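Local coordinates for protein beta-galactosidase (Bacteroides thetaiotaomicron, PDB 5MUJ) that probably acts as an arabinofuranosidase on the pectin rhamnogalacturonan II, and binds glycan derived from its chain B in a central pocket, at residues V51-T54 with K59-C62; C349-N352 with Q356-I359. All blocks are in the same frame, centred on the assembly; numbering follows the deposited sequence.

Contact 1 of 2, residues V51-T54 with K59-C62; sequences VAPT and KIDC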
loop_
_atom_site.group_PDB
_atom_site.type_symbol
_atom_site.label_atom_id
_atom_site.label_comp_id
_atom_site.label_asym_id
_atom_site.label_seq_id
_atom_site.Cartn_x
_atom_site.Cartn_y
_atom_site.Cartn_z
ATOM N N VAL A 51 14.503 3.272 3.765
ATOM C CA VAL A 51 14.135 4.391 4.584
ATOM C C VAL A 51 13.854 3.914 5.991
ATOM O O VAL A 51 12.932 3.128 6.180
ATOM C CB VAL A 51 12.918 5.167 4.007
ATOM C CG1 VAL A 51 12.729 6.483 4.756
ATOM C CG2 VAL A 51 13.111 5.507 2.524
ATOM N N ALA A 52 14.582 4.421 6.971
ATOM C CA ALA A 52 14.501 4.024 8.351
ATOM C C ALA A 52 14.337 5.227 9.283
ATOM O O ALA A 52 14.908 6.295 9.039
ATOM C CB ALA A 52 15.730 3.243 8.741
ATOM N N PRO A 53 13.541 5.059 10.361
ATOM C CA PRO A 53 13.490 6.068 11.416
ATOM C C PRO A 53 14.820 6.200 12.146
ATOM O O PRO A 53 15.534 5.188 12.318
ATOM C CB PRO A 53 12.394 5.534 12.351
ATOM C CG PRO A 53 12.489 4.073 12.184
ATOM C CD PRO A 53 12.789 3.849 10.741
ATOM N N THR A 54 15.151 7.437 12.493
ATOM C CA THR A 54 16.410 7.735 13.195
ATOM C C THR A 54 16.282 7.636 14.732
ATOM O O THR A 54 17.279 7.713 15.436
ATOM C CB THR A 54 17.045 9.089 12.761
ATOM O OG1 THR A 54 16.116 10.180 12.865
ATOM C CG2 THR A 54 17.538 9.006 11.328
ATOM N N LYS A 59 7.851 5.556 13.163
ATOM C CA LYS A 59 7.730 4.351 12.382
ATOM C C LYS A 59 7.408 4.748 10.954
ATOM O O LYS A 59 6.592 5.629 10.731
ATOM C CB LYS A 59 6.607 3.465 12.952
ATOM C CG LYS A 59 6.816 3.070 14.399
ATOM C CD LYS A 59 5.611 2.296 14.961
ATOM C CE LYS A 59 5.606 2.101 16.477
ATOM N NZ LYS A 59 6.692 1.206 16.980
ATOM N N ILE A 60 8.008 4.053 9.998
ATOM C CA ILE A 60 7.942 4.388 8.575
ATOM C C ILE A 60 7.372 3.194 7.776
ATOM O O ILE A 60 7.865 2.069 7.911
ATOM C CB ILE A 60 9.351 4.792 8.062
ATOM C CG1 ILE A 60 9.711 6.175 8.636
ATOM C CG2 ILE A 60 9.384 4.790 6.538
ATOM C CD1 ILE A 60 11.118 6.644 8.315
ATOM N N ASP A 61 6.419 3.465 6.883
ATOM C CA ASP A 61 5.686 2.399 6.182
ATOM C C ASP A 61 5.125 2.887 4.845
ATOM O O ASP A 61 5.248 4.091 4.485
ATOM C CB ASP A 61 4.548 1.942 7.148
ATOM C CG ASP A 61 3.960 0.574 6.873
ATOM O OD1 ASP A 61 4.095 -0.018 5.794
ATOM O OD2 ASP A 61 3.298 0.080 7.807
ATOM N N CYS A 62 4.531 1.969 4.107
ATOM C CA CYS A 62 3.607 2.253 3.022
ATOM C C CYS A 62 4.261 2.969 1.852
ATOM O O CYS A 62 3.872 4.070 1.530
ATOM C CB CYS A 62 2.421 3.105 3.499
ATOM S SG CYS A 62 1.393 2.447 4.827
#

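Contact 2 of 2, residues C349-N352 with Q356-I359; sequences CAVN and QRGI. With RAM (alpha-L-rhamnopyranose), chain B.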
loop_
_atom_site.group_PDB
_atom_site.type_symbol
_atom_site.label_atom_id
_atom_site.label_comp_id
_atom_site.label_asym_id
_atom_site.label_seq_id
_atom_site.Cartn_x
_atom_site.Cartn_y
_atom_site.Cartn_z
ATOM N N CYS A 349 7.579 -3.214 3.999
ATOM C CA CYS A 349 7.721 -2.691 5.358
ATOM C C CYS A 349 8.287 -3.783 6.248
ATOM O O CYS A 349 7.730 -4.888 6.327
ATOM C CB CYS A 349 6.374 -2.193 5.917
ATOM S SG CYS A 349 6.432 -1.709 7.654
ATOM N N ALA A 350 9.428 -3.474 6.879
ATOM C CA ALA A 350 10.145 -4.390 7.731
ATOM C C ALA A 350 9.888 -3.989 9.164
ATOM O O ALA A 350 10.070 -2.809 9.503
ATOM C CB ALA A 350 11.645 -4.271 7.411
ATOM N N VAL A 351 9.420 -4.957 9.979
ATOM C CA VAL A 351 9.250 -4.796 11.397
ATOM C C VAL A 351 9.960 -5.928 12.141
ATOM O O VAL A 351 9.828 -7.090 11.771
ATOM C CB VAL A 351 7.745 -4.808 11.754
ATOM C CG1 VAL A 351 7.506 -4.581 13.259
ATOM C CG2 VAL A 351 7.035 -3.769 10.895
ATOM N N ASN A 352 10.676 -5.582 13.214
ATOM C CA ASN A 352 11.402 -6.561 14.014
ATOM C C ASN A 352 10.702 -6.792 15.347
ATOM O O ASN A 352 9.620 -6.239 15.581
ATOM C CB ASN A 352 12.870 -6.120 14.188
ATOM C CG ASN A 352 13.030 -4.795 14.919
ATOM O OD1 ASN A 352 12.150 -4.320 15.655
ATOM N ND2 ASN A 352 14.202 -4.191 14.738
ATOM N N GLN A 356 10.439 -1.931 15.785
ATOM C CA GLN A 356 10.960 -0.882 14.937
ATOM C C GLN A 356 10.424 -1.129 13.533
ATOM O O GLN A 356 10.288 -2.281 13.108
ATOM C CB GLN A 356 12.491 -0.873 14.967
ATOM C CG GLN A 356 13.079 -0.721 16.350
ATOM C CD GLN A 356 14.605 -0.831 16.349
ATOM O OE1 GLN A 356 15.184 -1.746 15.786
ATOM N NE2 GLN A 356 15.239 0.094 17.011
ATOM N N ARG A 357 10.100 -0.055 12.827
ATOM C CA ARG A 357 9.386 -0.151 11.570
ATOM C C ARG A 357 9.980 0.782 10.519
ATOM O O ARG A 357 10.023 1.992 10.695
ATOM C CB ARG A 357 7.911 0.179 11.810
ATOM C CG ARG A 357 7.055 0.094 10.559
ATOM C CD ARG A 357 5.546 0.201 10.863
ATOM N NE ARG A 357 5.004 -0.875 11.706
ATOM C CZ ARG A 357 4.066 -1.769 11.336
ATOM N NH1 ARG A 357 3.540 -1.759 10.126
ATOM N NH2 ARG A 357 3.712 -2.726 12.184
ATOM N N GLY A 358 10.322 0.205 9.381
ATOM C CA GLY A 358 10.853 0.952 8.243
ATOM C C GLY A 358 10.567 0.256 6.946
ATOM O O GLY A 358 9.864 -0.773 6.923
ATOM N N ILE A 359 11.083 0.824 5.859
ATOM C CA ILE A 359 10.884 0.324 4.511
ATOM C C ILE A 359 12.199 -0.293 4.052
ATOM O O ILE A 359 13.277 0.336 4.174
ATOM C CB ILE A 359 10.444 1.431 3.547
ATOM C CG1 ILE A 359 9.031 1.894 3.931
ATOM C CG2 ILE A 359 10.456 0.993 2.079
ATOM C CD1 ILE A 359 8.588 3.227 3.358
HETATM C C1 RAM B . -2.108 -3.821 11.370
HETATM C C2 RAM B . -1.599 -2.762 10.426
HETATM C C3 RAM B . -0.077 -2.714 10.542
HETATM C C4 RAM B . 0.462 -4.107 10.212
HETATM C C5 RAM B . -0.128 -5.262 11.033
HETATM C C6 RAM B . 0.124 -6.614 10.387
HETATM O O2 RAM B . -2.027 -3.107 9.081
HETATM O O3 RAM B . 0.496 -1.723 9.684
HETATM O O4 RAM B . 1.853 -4.120 10.487
HETATM O O5 RAM B . -1.538 -5.144 11.352
#

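Contact 1 of 2, residues V51-T54 with K59-C62
Ile60 meets Val51, Ala52 and Pro53 chiefly through one methyl group, CD1. This atom presses on the peptide link ahead of the proline: Ile60 CD1 lies 3.5 Å from Pro53 N and 3.6 Å from Ala52 C. Side chains close in round it, Val51 CG1 coming within 3.9 Å of Ile60 CD1 and Pro53 CD within 4.1 Å of the same methyl. The Val51 and Ile60 side chains cross nearly at right angles, and their methyl groups do the touching. With Ile60 CG1 anti to the carbonyl carbon (chi1 -72°) and the chain extended beyond it (chi2 175°), CD1 reaches across to the loop, while Ile60 CG2 rests 3.9 Å from Val51 O. No hydrogen bond spans the two segments; Ile60 supplies 82 of the 180 Å² buried. An alanine here would keep neither CD1 nor CG2, and would probably open a gap against the Ala52-Pro53 peptide and take one apolar partner from Val51 CG1. Farther out, Tyr76 of strand 71-79 touches both Val51 and Ile60, and Ile359 packs on Ile60. The next residue, Asp61, turns away from the loop and touches a bound rhamnose. The loop leads from the closing blade of a five-bladed beta-propeller, where strand 45-51 pairs at the sheet edge with C-terminal strand 357-363, into the next blade, which strand 59-68 begins.

Contact 2 of 2, residues C349-N352 with Q356-I359
A methyl of Val351 covers one face of the Arg357 guanidinium: CG2 stands 3.5 Å above the plane, over the centre of the group. Meanwhile O4 of the bound rhamnose lies at the guanidinium edge, in plane, and accepts from both Arg357 NH1 and Arg357 NH2, each at 2.9 Å. The Arg357 side chain leaves the strand extended, CG anti to the backbone N, and then bends at chi3 (-62°), which carries the head group beneath Val351; lower on the chain, Cys349 SG touches Arg357 CG at 3.5 Å. These three side chains share one face of an antiparallel hairpin, strands 343-351 and 357-363 of the last propeller blade. Its hydrogen-bonded pair is Ala350 with Gly358, with Ala350 N to Gly358 O at 2.7 Å and Gly358 N to Ala350 O at 3.0 Å. At the turn end, two side-chain amides lie nearly coplanar, 25° apart. Asn352 ND2 gives Gln356 OE1 a 2.8 Å bond, nearly straight at 164° and directed at a lone pair in the carbonyl plane. Gln356 N, by contrast, reaches Asn352 OD1 from above its carbonyl plane at 2.9 Å. Gln356 NE2 bonds onward to Pro375 O, tying the turn to the C-terminal segment.

How the contacts relate
Both contacts are buried, and their centres stand about 7 Å apart on the same side of the chain's centre. They differ in chemistry: contact 1 joins a loop to a strand by van der Waals packing, with no hydrogen bond across it, whereas contact 2 is a hairpin with five hydrogen bonds, one of them weak. Strand 357-363 lies at their junction. Ile60 N comes 3.0 Å from Arg357 O, a probable hydrogen bond between the inner strand of the first blade and the last blade, and Pro53 CD packs 3.3 Å from Arg357 O. On the pocket side, Asp61 OD2 forms a 3.0 Å salt bridge with Arg357 NH1, so each contact contributes one residue to a charged pair lining the glycan site.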